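Local coordinates for protein ABC-type amino acid transport system, permease component (Caldanaerobacter subterraneus subsp. tengcongensis MB4, PDB 4YMU) that binds arginine among its membrane-spanning helices and probably carries amino acids across the cell membrane as the permease component of an ABC transporter, at residues 168-173 with 194-199; 27-32 with 94-99; 105-110 with 143-148; 1-6 with 185-190. All coordinates share one frame; numbering follows the deposited sequence.

Interaction 1 of 4, residues 168-173 with 194-199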
# COMPACT_ATOMS: atom_id res chain seq x y z
N PHE C 168 -41.23 -7.86 -4.11
CA PHE C 168 -40.67 -9.20 -4.18
C PHE C 168 -40.56 -9.73 -2.76
O PHE C 168 -40.24 -8.96 -1.83
CB PHE C 168 -39.32 -9.21 -4.89
CG PHE C 168 -38.71 -10.58 -5.02
CD1 PHE C 168 -39.23 -11.49 -5.93
CD2 PHE C 168 -37.64 -10.96 -4.22
CE1 PHE C 168 -38.67 -12.76 -6.06
CE2 PHE C 168 -37.08 -12.22 -4.33
CZ PHE C 168 -37.60 -13.13 -5.25
N ALA C 169 -40.86 -11.01 -2.56
CA ALA C 169 -40.95 -11.57 -1.21
C ALA C 169 -39.61 -11.98 -0.59
O ALA C 169 -39.42 -13.14 -0.19
CB ALA C 169 -41.91 -12.74 -1.20
N ASP C 170 -38.69 -11.03 -0.48
CA ASP C 170 -37.38 -11.31 0.10
C ASP C 170 -37.52 -11.35 1.62
O ASP C 170 -38.63 -11.41 2.15
CB ASP C 170 -36.38 -10.22 -0.28
CG ASP C 170 -36.63 -8.92 0.48
OD1 ASP C 170 -37.81 -8.58 0.72
OD2 ASP C 170 -35.64 -8.26 0.89
N LEU C 171 -36.40 -11.32 2.32
CA LEU C 171 -36.41 -11.36 3.76
C LEU C 171 -37.00 -10.07 4.36
O LEU C 171 -37.59 -10.08 5.44
CB LEU C 171 -34.99 -11.61 4.27
CG LEU C 171 -34.73 -11.53 5.77
CD1 LEU C 171 -35.40 -12.68 6.49
CD2 LEU C 171 -33.22 -11.51 6.04
N THR C 172 -36.83 -8.95 3.66
CA THR C 172 -37.27 -7.66 4.19
C THR C 172 -38.79 -7.50 4.04
O THR C 172 -39.48 -6.96 4.93
CB THR C 172 -36.52 -6.50 3.49
OG1 THR C 172 -35.15 -6.51 3.91
CG2 THR C 172 -37.11 -5.17 3.88
N ARG C 173 -39.32 -8.01 2.93
CA ARG C 173 -40.74 -7.93 2.62
C ARG C 173 -41.59 -8.60 3.70
O ARG C 173 -42.71 -8.17 3.96
CB ARG C 173 -41.02 -8.56 1.26
CG ARG C 173 -42.45 -8.38 0.75
CD ARG C 173 -42.96 -6.95 0.92
NE ARG C 173 -43.84 -6.58 -0.19
CZ ARG C 173 -45.07 -7.06 -0.39
NH1 ARG C 173 -45.59 -7.94 0.45
NH2 ARG C 173 -45.77 -6.65 -1.43
N ALA C 194 -31.40 -8.84 12.48
CA ALA C 194 -30.61 -9.91 13.08
C ALA C 194 -30.23 -10.99 12.07
O ALA C 194 -29.07 -11.41 12.01
CB ALA C 194 -31.33 -10.51 14.27
N ILE C 195 -31.18 -11.45 11.26
CA ILE C 195 -30.85 -12.45 10.26
C ILE C 195 -29.81 -11.92 9.26
O ILE C 195 -28.87 -12.63 8.88
CB ILE C 195 -32.09 -12.96 9.48
CG1 ILE C 195 -33.09 -13.63 10.42
CG2 ILE C 195 -31.70 -13.97 8.43
CD1 ILE C 195 -34.26 -14.29 9.69
N TYR C 196 -29.98 -10.66 8.83
CA TYR C 196 -29.04 -10.04 7.91
C TYR C 196 -27.65 -9.99 8.53
O TYR C 196 -26.66 -10.27 7.87
CB TYR C 196 -29.47 -8.61 7.52
CG TYR C 196 -30.42 -8.55 6.33
CD1 TYR C 196 -29.99 -8.89 5.05
CD2 TYR C 196 -31.75 -8.14 6.48
CE1 TYR C 196 -30.84 -8.84 3.96
CE2 TYR C 196 -32.63 -8.09 5.39
CZ TYR C 196 -32.17 -8.44 4.13
OH TYR C 196 -33.03 -8.39 3.05
N PHE C 197 -27.60 -9.65 9.81
CA PHE C 197 -26.36 -9.53 10.54
C PHE C 197 -25.64 -10.87 10.61
O PHE C 197 -24.46 -10.97 10.28
CB PHE C 197 -26.61 -9.02 11.95
CG PHE C 197 -25.35 -8.78 12.72
CD1 PHE C 197 -24.54 -7.69 12.43
CD2 PHE C 197 -24.95 -9.66 13.72
CE1 PHE C 197 -23.37 -7.46 13.14
CE2 PHE C 197 -23.78 -9.44 14.42
CZ PHE C 197 -22.99 -8.34 14.13
N VAL C 198 -26.37 -11.89 11.05
CA VAL C 198 -25.79 -13.23 11.15
C VAL C 198 -25.30 -13.74 9.79
O VAL C 198 -24.24 -14.37 9.70
CB VAL C 198 -26.76 -14.21 11.85
CG1 VAL C 198 -26.51 -15.63 11.41
CG2 VAL C 198 -26.62 -14.06 13.37
N MET C 199 -26.04 -13.43 8.73
CA MET C 199 -25.60 -13.78 7.39
C MET C 199 -24.28 -13.08 7.03
O MET C 199 -23.35 -13.70 6.48
CB MET C 199 -26.66 -13.41 6.36
CG MET C 199 -27.19 -14.59 5.57
SD MET C 199 -28.28 -13.98 4.28
CE MET C 199 -29.16 -12.70 5.19

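Interaction 2 of 4, residues 27-32 with 94-99. With ARG (arginine), chain I.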
# COMPACT_ATOMS: atom_id res chain seq x y z
N PHE C 27 -27.39 -14.55 -5.14
CA PHE C 27 -26.59 -15.53 -5.87
C PHE C 27 -26.72 -15.37 -7.37
O PHE C 27 -25.74 -15.18 -8.08
CB PHE C 27 -27.06 -16.93 -5.50
CG PHE C 27 -25.96 -17.82 -5.04
CD1 PHE C 27 -25.22 -18.56 -5.95
CD2 PHE C 27 -25.67 -17.94 -3.68
CE1 PHE C 27 -24.20 -19.39 -5.52
CE2 PHE C 27 -24.66 -18.77 -3.24
CZ PHE C 27 -23.92 -19.50 -4.16
N LEU C 28 -27.95 -15.46 -7.87
CA LEU C 28 -28.20 -15.39 -9.31
C LEU C 28 -27.73 -14.06 -9.91
O LEU C 28 -27.16 -14.04 -11.00
CB LEU C 28 -29.68 -15.63 -9.60
CG LEU C 28 -30.13 -15.60 -11.06
CD1 LEU C 28 -29.35 -16.60 -11.90
CD2 LEU C 28 -31.64 -15.87 -11.16
N ALA C 29 -27.97 -12.96 -9.19
CA ALA C 29 -27.61 -11.65 -9.70
C ALA C 29 -26.10 -11.52 -9.78
O ALA C 29 -25.53 -11.24 -10.85
CB ALA C 29 -28.19 -10.56 -8.82
N VAL C 30 -25.45 -11.78 -8.64
CA VAL C 30 -24.01 -11.71 -8.55
C VAL C 30 -23.34 -12.63 -9.57
O VAL C 30 -22.39 -12.22 -10.24
CB VAL C 30 -23.52 -12.01 -7.12
CG1 VAL C 30 -22.01 -12.17 -7.11
CG2 VAL C 30 -23.95 -10.90 -6.18
N THR C 31 -23.84 -13.86 -9.68
CA THR C 31 -23.34 -14.80 -10.69
C THR C 31 -23.39 -14.20 -12.09
O THR C 31 -22.41 -14.24 -12.83
CB THR C 31 -24.12 -16.11 -10.70
OG1 THR C 31 -23.76 -16.90 -9.56
CG2 THR C 31 -23.80 -16.91 -11.95
N ILE C 32 -24.54 -13.64 -12.44
CA ILE C 32 -24.74 -13.02 -13.74
C ILE C 32 -23.92 -11.74 -13.84
O ILE C 32 -23.33 -11.46 -14.88
CB ILE C 32 -26.25 -12.73 -14.00
CG1 ILE C 32 -27.00 -14.03 -14.31
CG2 ILE C 32 -26.42 -11.77 -15.15
CD1 ILE C 32 -28.49 -13.89 -14.33
N ALA C 94 -31.67 -5.89 -12.40
CA ALA C 94 -31.14 -4.65 -11.89
C ALA C 94 -29.86 -4.90 -11.10
O ALA C 94 -28.83 -4.27 -11.34
CB ALA C 94 -32.19 -3.95 -11.04
N LEU C 95 -29.95 -5.84 -10.16
CA LEU C 95 -28.82 -6.23 -9.32
C LEU C 95 -27.65 -6.77 -10.16
O LEU C 95 -26.51 -6.39 -9.92
CB LEU C 95 -29.26 -7.28 -8.31
CG LEU C 95 -30.21 -6.83 -7.21
CD1 LEU C 95 -30.37 -7.94 -6.20
CD2 LEU C 95 -29.66 -5.59 -6.54
N ALA C 96 -27.94 -7.63 -11.12
CA ALA C 96 -26.89 -8.17 -11.98
C ALA C 96 -26.20 -7.07 -12.79
O ALA C 96 -25.00 -7.15 -13.04
CB ALA C 96 -27.43 -9.25 -12.90
N ILE C 97 -26.96 -6.07 -13.23
CA ILE C 97 -26.35 -4.98 -13.99
C ILE C 97 -25.45 -4.12 -13.08
O ILE C 97 -24.26 -3.88 -13.39
CB ILE C 97 -27.43 -4.13 -14.70
CG1 ILE C 97 -27.88 -4.81 -16.01
CG2 ILE C 97 -26.94 -2.73 -14.99
CD1 ILE C 97 -29.28 -4.35 -16.48
N ASN C 98 -26.01 -3.69 -11.96
CA ASN C 98 -25.27 -2.91 -10.97
C ASN C 98 -23.94 -3.61 -10.61
O ASN C 98 -22.82 -3.05 -10.74
CB ASN C 98 -26.16 -2.70 -9.74
CG ASN C 98 -25.53 -1.81 -8.69
OD1 ASN C 98 -25.06 -2.30 -7.66
ND2 ASN C 98 -25.53 -0.51 -8.93
N SER C 99 -24.09 -4.88 -10.22
CA SER C 99 -22.97 -5.72 -9.88
C SER C 99 -22.02 -5.85 -11.06
O SER C 99 -20.83 -5.96 -10.85
CB SER C 99 -23.43 -7.11 -9.44
OG SER C 99 -22.32 -7.89 -9.03
N ARG I . -26.37 1.37 -2.46
CA ARG I . -25.37 2.07 -3.27
C ARG I . -25.93 2.53 -4.61
O ARG I . -25.26 3.27 -5.34
CB ARG I . -24.16 1.17 -3.54
CG ARG I . -24.43 0.02 -4.48
CD ARG I . -23.23 -0.91 -4.49
NE ARG I . -23.31 -1.92 -5.54
CZ ARG I . -22.51 -2.97 -5.62
NH1 ARG I . -22.66 -3.85 -6.61
NH2 ARG I . -21.55 -3.15 -4.72
OXT ARG I . -27.04 2.14 -4.98

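Interaction 3 of 4, residues 105-110 with 143-148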
# COMPACT_ATOMS: atom_id res chain seq x y z
N GLU C 105 -14.95 -3.11 -12.51
CA GLU C 105 -13.90 -2.36 -11.82
C GLU C 105 -12.99 -3.25 -10.99
O GLU C 105 -11.76 -3.09 -11.00
CB GLU C 105 -14.46 -1.25 -10.94
CG GLU C 105 -14.21 0.11 -11.52
CD GLU C 105 -12.81 0.23 -12.06
OE1 GLU C 105 -11.85 0.37 -11.25
OE2 GLU C 105 -12.67 0.16 -13.31
N ILE C 106 -13.60 -4.20 -10.29
CA ILE C 106 -12.84 -5.12 -9.47
C ILE C 106 -11.78 -5.85 -10.30
O ILE C 106 -10.62 -5.97 -9.88
CB ILE C 106 -13.75 -6.12 -8.75
CG1 ILE C 106 -14.20 -5.54 -7.41
CG2 ILE C 106 -13.05 -7.44 -8.50
CD1 ILE C 106 -15.40 -6.27 -6.83
N ILE C 107 -12.17 -6.31 -11.48
CA ILE C 107 -11.23 -7.00 -12.35
C ILE C 107 -10.09 -6.08 -12.77
O ILE C 107 -8.90 -6.45 -12.65
CB ILE C 107 -11.92 -7.58 -13.58
CG1 ILE C 107 -12.93 -8.67 -13.15
CG2 ILE C 107 -10.88 -8.10 -14.58
CD1 ILE C 107 -13.69 -9.27 -14.32
N ARG C 108 -10.45 -4.89 -13.27
CA ARG C 108 -9.41 -3.95 -13.70
C ARG C 108 -8.39 -3.66 -12.60
O ARG C 108 -7.19 -3.53 -12.86
CB ARG C 108 -10.01 -2.63 -14.19
CG ARG C 108 -9.03 -1.77 -14.94
CD ARG C 108 -9.39 -0.31 -14.82
NE ARG C 108 -9.63 0.06 -13.42
CZ ARG C 108 -8.70 0.14 -12.48
NH1 ARG C 108 -7.43 -0.11 -12.77
NH2 ARG C 108 -9.04 0.48 -11.24
N ALA C 109 -8.87 -3.60 -11.36
CA ALA C 109 -8.00 -3.24 -10.25
C ALA C 109 -7.20 -4.44 -9.76
O ALA C 109 -6.11 -4.28 -9.21
CB ALA C 109 -8.81 -2.66 -9.13
N GLY C 110 -7.73 -5.64 -9.96
CA GLY C 110 -7.03 -6.84 -9.53
C GLY C 110 -5.86 -7.08 -10.46
O GLY C 110 -4.84 -7.64 -10.07
N LYS C 143 -6.03 -14.17 -8.16
CA LYS C 143 -5.94 -14.24 -6.70
C LYS C 143 -6.19 -12.88 -6.08
O LYS C 143 -6.54 -12.79 -4.91
CB LYS C 143 -4.59 -14.81 -6.24
CG LYS C 143 -4.32 -16.22 -6.75
CD LYS C 143 -2.91 -16.67 -6.40
CE LYS C 143 -2.42 -17.82 -7.29
NZ LYS C 143 -1.00 -18.20 -6.98
N ASN C 144 -6.00 -11.81 -6.85
CA ASN C 144 -6.41 -10.51 -6.33
C ASN C 144 -7.92 -10.35 -6.37
O ASN C 144 -8.52 -9.69 -5.51
CB ASN C 144 -5.76 -9.36 -7.10
CG ASN C 144 -4.28 -9.25 -6.85
OD1 ASN C 144 -3.78 -9.62 -5.78
ND2 ASN C 144 -3.56 -8.69 -7.82
N ILE C 145 -8.54 -10.98 -7.37
CA ILE C 145 -9.92 -10.74 -7.73
C ILE C 145 -10.90 -11.55 -6.89
O ILE C 145 -11.89 -10.99 -6.38
CB ILE C 145 -10.15 -11.05 -9.21
CG1 ILE C 145 -9.39 -10.05 -10.08
CG2 ILE C 145 -11.62 -11.01 -9.55
CD1 ILE C 145 -9.23 -10.48 -11.53
N LEU C 146 -10.63 -12.84 -6.75
CA LEU C 146 -11.51 -13.74 -5.98
C LEU C 146 -11.94 -13.23 -4.60
O LEU C 146 -13.10 -13.34 -4.23
CB LEU C 146 -10.90 -15.15 -5.87
CG LEU C 146 -10.76 -15.94 -7.17
CD1 LEU C 146 -10.23 -17.34 -6.90
CD2 LEU C 146 -12.06 -15.99 -7.95
N PRO C 147 -11.00 -12.67 -3.81
CA PRO C 147 -11.48 -12.20 -2.50
C PRO C 147 -12.39 -10.98 -2.61
O PRO C 147 -13.22 -10.77 -1.73
CB PRO C 147 -10.19 -11.80 -1.78
CG PRO C 147 -9.11 -12.52 -2.48
CD PRO C 147 -9.54 -12.58 -3.91
N ALA C 148 -12.24 -10.20 -3.68
CA ALA C 148 -13.01 -8.97 -3.78
C ALA C 148 -14.38 -9.26 -4.39
O ALA C 148 -15.34 -8.51 -4.19
CB ALA C 148 -12.25 -7.91 -4.59

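Interaction 4 of 4, residues 1-6 with 185-190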
# COMPACT_ATOMS: atom_id res chain seq x y z
N MET C 1 -48.42 -1.91 20.77
CA MET C 1 -48.76 -2.21 22.15
C MET C 1 -47.51 -2.20 23.01
O MET C 1 -46.96 -1.14 23.33
CB MET C 1 -49.46 -3.57 22.25
CG MET C 1 -50.29 -3.77 23.52
SD MET C 1 -50.70 -5.50 23.82
CE MET C 1 -51.20 -6.05 22.18
N THR C 2 -47.07 -3.40 23.41
CA THR C 2 -45.76 -3.63 24.00
C THR C 2 -45.12 -4.79 23.24
O THR C 2 -45.82 -5.56 22.59
CB THR C 2 -45.88 -4.04 25.46
OG1 THR C 2 -47.03 -4.89 25.62
CG2 THR C 2 -46.04 -2.81 26.34
N VAL C 3 -43.80 -4.93 23.35
CA VAL C 3 -43.07 -5.89 22.50
C VAL C 3 -43.41 -7.35 22.82
O VAL C 3 -43.56 -7.71 23.99
CB VAL C 3 -41.52 -5.62 22.48
CG1 VAL C 3 -41.14 -4.48 23.41
CG2 VAL C 3 -40.72 -6.88 22.79
N ASP C 4 -43.56 -8.17 21.79
CA ASP C 4 -43.91 -9.57 21.96
C ASP C 4 -43.18 -10.38 20.90
O ASP C 4 -43.68 -10.55 19.78
CB ASP C 4 -45.43 -9.75 21.81
CG ASP C 4 -45.90 -11.20 22.07
OD1 ASP C 4 -45.21 -12.17 21.67
OD2 ASP C 4 -46.99 -11.36 22.66
N PHE C 5 -42.01 -10.90 21.23
CA PHE C 5 -41.24 -11.66 20.25
C PHE C 5 -41.76 -13.10 20.12
O PHE C 5 -41.56 -13.76 19.10
CB PHE C 5 -39.74 -11.62 20.55
CG PHE C 5 -39.06 -10.37 20.05
CD1 PHE C 5 -38.69 -10.26 18.72
CD2 PHE C 5 -38.81 -9.30 20.90
CE1 PHE C 5 -38.07 -9.10 18.25
CE2 PHE C 5 -38.20 -8.14 20.43
CZ PHE C 5 -37.83 -8.04 19.11
N LEU C 6 -42.46 -13.58 21.14
CA LEU C 6 -42.96 -14.95 21.10
C LEU C 6 -44.03 -15.09 20.03
O LEU C 6 -44.10 -16.11 19.34
CB LEU C 6 -43.52 -15.36 22.46
CG LEU C 6 -42.56 -15.38 23.66
CD1 LEU C 6 -42.34 -13.98 24.25
CD2 LEU C 6 -43.05 -16.36 24.71
N TYR C 185 -44.68 -4.13 13.49
CA TYR C 185 -43.59 -3.90 12.55
C TYR C 185 -42.24 -4.10 13.24
O TYR C 185 -41.36 -4.75 12.70
CB TYR C 185 -43.64 -2.47 12.00
CG TYR C 185 -44.37 -2.33 10.69
CD1 TYR C 185 -43.98 -3.07 9.59
CD2 TYR C 185 -45.45 -1.45 10.55
CE1 TYR C 185 -44.64 -2.94 8.37
CE2 TYR C 185 -46.11 -1.31 9.34
CZ TYR C 185 -45.70 -2.05 8.25
OH TYR C 185 -46.34 -1.94 7.04
N PHE C 186 -42.11 -3.51 14.43
CA PHE C 186 -40.89 -3.54 15.23
C PHE C 186 -40.22 -4.91 15.32
O PHE C 186 -39.12 -5.11 14.79
CB PHE C 186 -41.19 -3.05 16.64
CG PHE C 186 -40.00 -2.98 17.54
CD1 PHE C 186 -39.24 -1.82 17.62
CD2 PHE C 186 -39.62 -4.08 18.31
CE1 PHE C 186 -38.13 -1.75 18.45
CE2 PHE C 186 -38.51 -4.01 19.15
CZ PHE C 186 -37.77 -2.84 19.22
N GLU C 187 -40.88 -5.84 16.00
CA GLU C 187 -40.29 -7.14 16.26
C GLU C 187 -39.83 -7.92 15.00
O GLU C 187 -38.71 -8.43 14.97
CB GLU C 187 -41.17 -7.99 17.21
CG GLU C 187 -42.64 -7.57 17.26
CD GLU C 187 -42.95 -6.49 18.30
OE1 GLU C 187 -43.31 -5.36 17.92
OE2 GLU C 187 -42.87 -6.79 19.51
N PRO C 188 -40.67 -7.98 13.95
CA PRO C 188 -40.16 -8.68 12.76
C PRO C 188 -38.98 -7.95 12.06
O PRO C 188 -38.17 -8.59 11.41
CB PRO C 188 -41.39 -8.74 11.83
CG PRO C 188 -42.26 -7.64 12.30
CD PRO C 188 -42.07 -7.56 13.78
N TYR C 189 -38.91 -6.63 12.20
CA TYR C 189 -37.80 -5.88 11.63
C TYR C 189 -36.53 -6.19 12.41
O TYR C 189 -35.50 -6.45 11.81
CB TYR C 189 -38.09 -4.38 11.60
CG TYR C 189 -38.80 -3.96 10.34
CD1 TYR C 189 -38.36 -4.40 9.10
CD2 TYR C 189 -39.95 -3.16 10.39
CE1 TYR C 189 -39.02 -4.02 7.94
CE2 TYR C 189 -40.63 -2.79 9.24
CZ TYR C 189 -40.17 -3.23 8.02
OH TYR C 189 -40.84 -2.87 6.86
N ILE C 190 -36.60 -6.14 13.74
CA ILE C 190 -35.48 -6.55 14.57
C ILE C 190 -35.01 -7.95 14.17
O ILE C 190 -33.82 -8.17 13.92
CB ILE C 190 -35.83 -6.56 16.05
CG1 ILE C 190 -36.03 -5.13 16.55
CG2 ILE C 190 -34.77 -7.27 16.83
CD1 ILE C 190 -34.78 -4.29 16.56

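Interaction 1 of 4, residues 168-173 with 194-199
Ile195 is the first residue of segment 194-199 to meet the loop, and it does so with both branches: CG2 lies 3.8 Å from Leu171 CD2, while CD1 touches the other methyl of the same leucine. Tyr196 follows and carries most of the polar chemistry. Leu171, with CG anti to the backbone N (chi1 173°), approaches it tip to tip and sets CD2 over one face of the ring, 3.7 Å from the centroid and only 17° off the normal: a CH-pi contact. At the ring edge Thr172 OG1 hydrogen-bonds Tyr196 OH at 3.0 Å, the two side chains crossing at about a right angle. Asp170 OD2 comes within 3.4 Å of Tyr196 OH, but at a poor angle for a bond; its carboxylate is spent on its own loop, where OD2 accepts from Thr172 N in an Asx turn and OD1 from Arg173 N at 2.7 Å. The leucine thus covers one face of the phenol, and the threonine holds its hydroxyl. One turn on, Met199 CE closes over Leu171 CD2 at 4.3 Å. The loop, just before helix 174-182, is wedged between helix 186-214 and helix 12-44, whose Thr22 bonds Leu171 N; Pro66 of the second subunit packs on Tyr196.

Interaction 2 of 4, residues 27-32 with 94-99
Ala29 and Ala96 bring the helices together without any ring, and the flat groups that meet here are the Asn98 carboxamide and the guanidinium of the bound arginine. One oxygen does the work: Asn98 OD1 accepts from NE of the arginine at 2.8 Å and from NH1 of the arginine at 3.0 Å. Asn98 CG stands anti to the backbone N (chi1 -176°), on a side of helix 87-112 that does not touch segment 27-32. An alanine here would probably leave those two nitrogens without their shared acceptor and the guanidinium less firmly fixed in rotation. On the other side the helices run roughly parallel, axes 7.5 Å apart and crossing at -39°, close to the GAS-right geometry of membrane helix pairs: small residues at the crossing and a CA-H...O contact, from Ala96 CA to Ala29 O at 3.5 Å. Ala29 CB presses on Leu95 CB at 3.5 Å, and Ile32 CG2 reaches Ala96 CB at the same separation. Val30 lies next to Ser99, whose OG is hydrogen-bonded to Glu152, a further residue of the arginine pocket. Met156 of helix 129-160 packs on Val30, Leu95 and Ser99, and the arginine is also held by Glu159 of this subunit and of the second subunit.

Interaction 3 of 4, residues 105-110 with 143-148
Ile106 and Ile145 cross obliquely, meeting methyl to methyl with Ile106 CG2 4.0 Å from Ile145 CG2. The same Ile106 CG2 also rests on Ala148 CB, and its CD1 runs on to Ala148 O at 3.5 Å, next to the kink that Pro147 puts into helix 129-160. Ile145 sends its longer branch the other way: CG1 passes over Gly110 CA at 4.0 Å and CD1 ends against Ile107, 4.1 Å from Ile107 CA. The path over Gly110 is possible because there is no side chain in it; a CB on that residue would run into Ile145 CG1. Asn144 lies beyond, with CG beside its backbone N (chi1 -70°), and gives ND2 to Gly110 O at 2.8 Å. That bond is nearly straight (171°), stays in the amide plane and lands on a lone pair of the carbonyl. The two helices are antiparallel in sense, at 146°, with axes 8.5 Å apart. Arg108, on the far side of its helix, grips Glu105 side-on in a salt bridge that Lys44 of helix 12-44 joins. Apolar branches thus fill the crossing, while one directional amide bond satisfies a carbonyl close to the C-terminal end of helix 87-112, where the helix itself is running short of N-H donors.

Interaction 4 of 4, residues 1-6 with 185-190
Asp4 and Phe5, in the irregular N-terminal segment that leads into the short helix 6-9, lie against the start of helix 186-214, where they meet Phe186, Glu187 and Ile190. Asp4 N donates to Glu187 OE2 at 2.8 Å (161°), reaching the oxygen nearly along its C-O axis, and Val3 CA sits beside the same oxygen. The glutamate chain is bent at chi2 (-88°), which swings its CD round toward the N-terminal segment. Glu187 CB meanwhile lies over one face of the Phe5 ring, 3.8 Å from the centroid in a CH-pi contact, and Phe5 CE1 nears Glu187 O at 3.4 Å. At the ring edge, in its plane, comes Ile190 CB; Phe5 CZ also touches Ile190 CG2 at 3.9 Å and Phe186 CE2 at 4.1 Å. An alanine in place of Glu187 would keep CB on the ring but would probably leave Asp4 N without its acceptor and the N-terminal segment less firmly tied to helix 186-214. Gln80 of the second subunit bonds to the N of Phe186. The Asp4 carboxylate is turned to another task, capping Ser7 N, and stays 6.3 Å from Glu187 OE2 (from OD1), a separation that, with Arg184 nearby, is likely to keep repulsion between the two acids modest.

How the interactions relate
Interactions 1 and 2 are buried, interactions 3 and 4 lie toward the surface. Helix 186-214 serves both interaction 1 and interaction 4, which touch through Thr172 and Tyr189 and both adjoin the second subunit; helix 87-112 serves interactions 2 and 3, whose centres are about 16 Å apart. Nearest the middle of the chain, interaction 2 packs small side chains closely, with Asn98 and Ser99 turned to the arginine and to Glu152 of its pocket. Away from the centre each contact spends one hydrogen bond: hydroxyl to hydroxyl in interaction 1, amide to carbonyl in interaction 3, backbone N-H to carboxylate in interaction 4. Interactions 3 and 4 stand on opposite sides of the chain's centre, about 41 Å apart between centres.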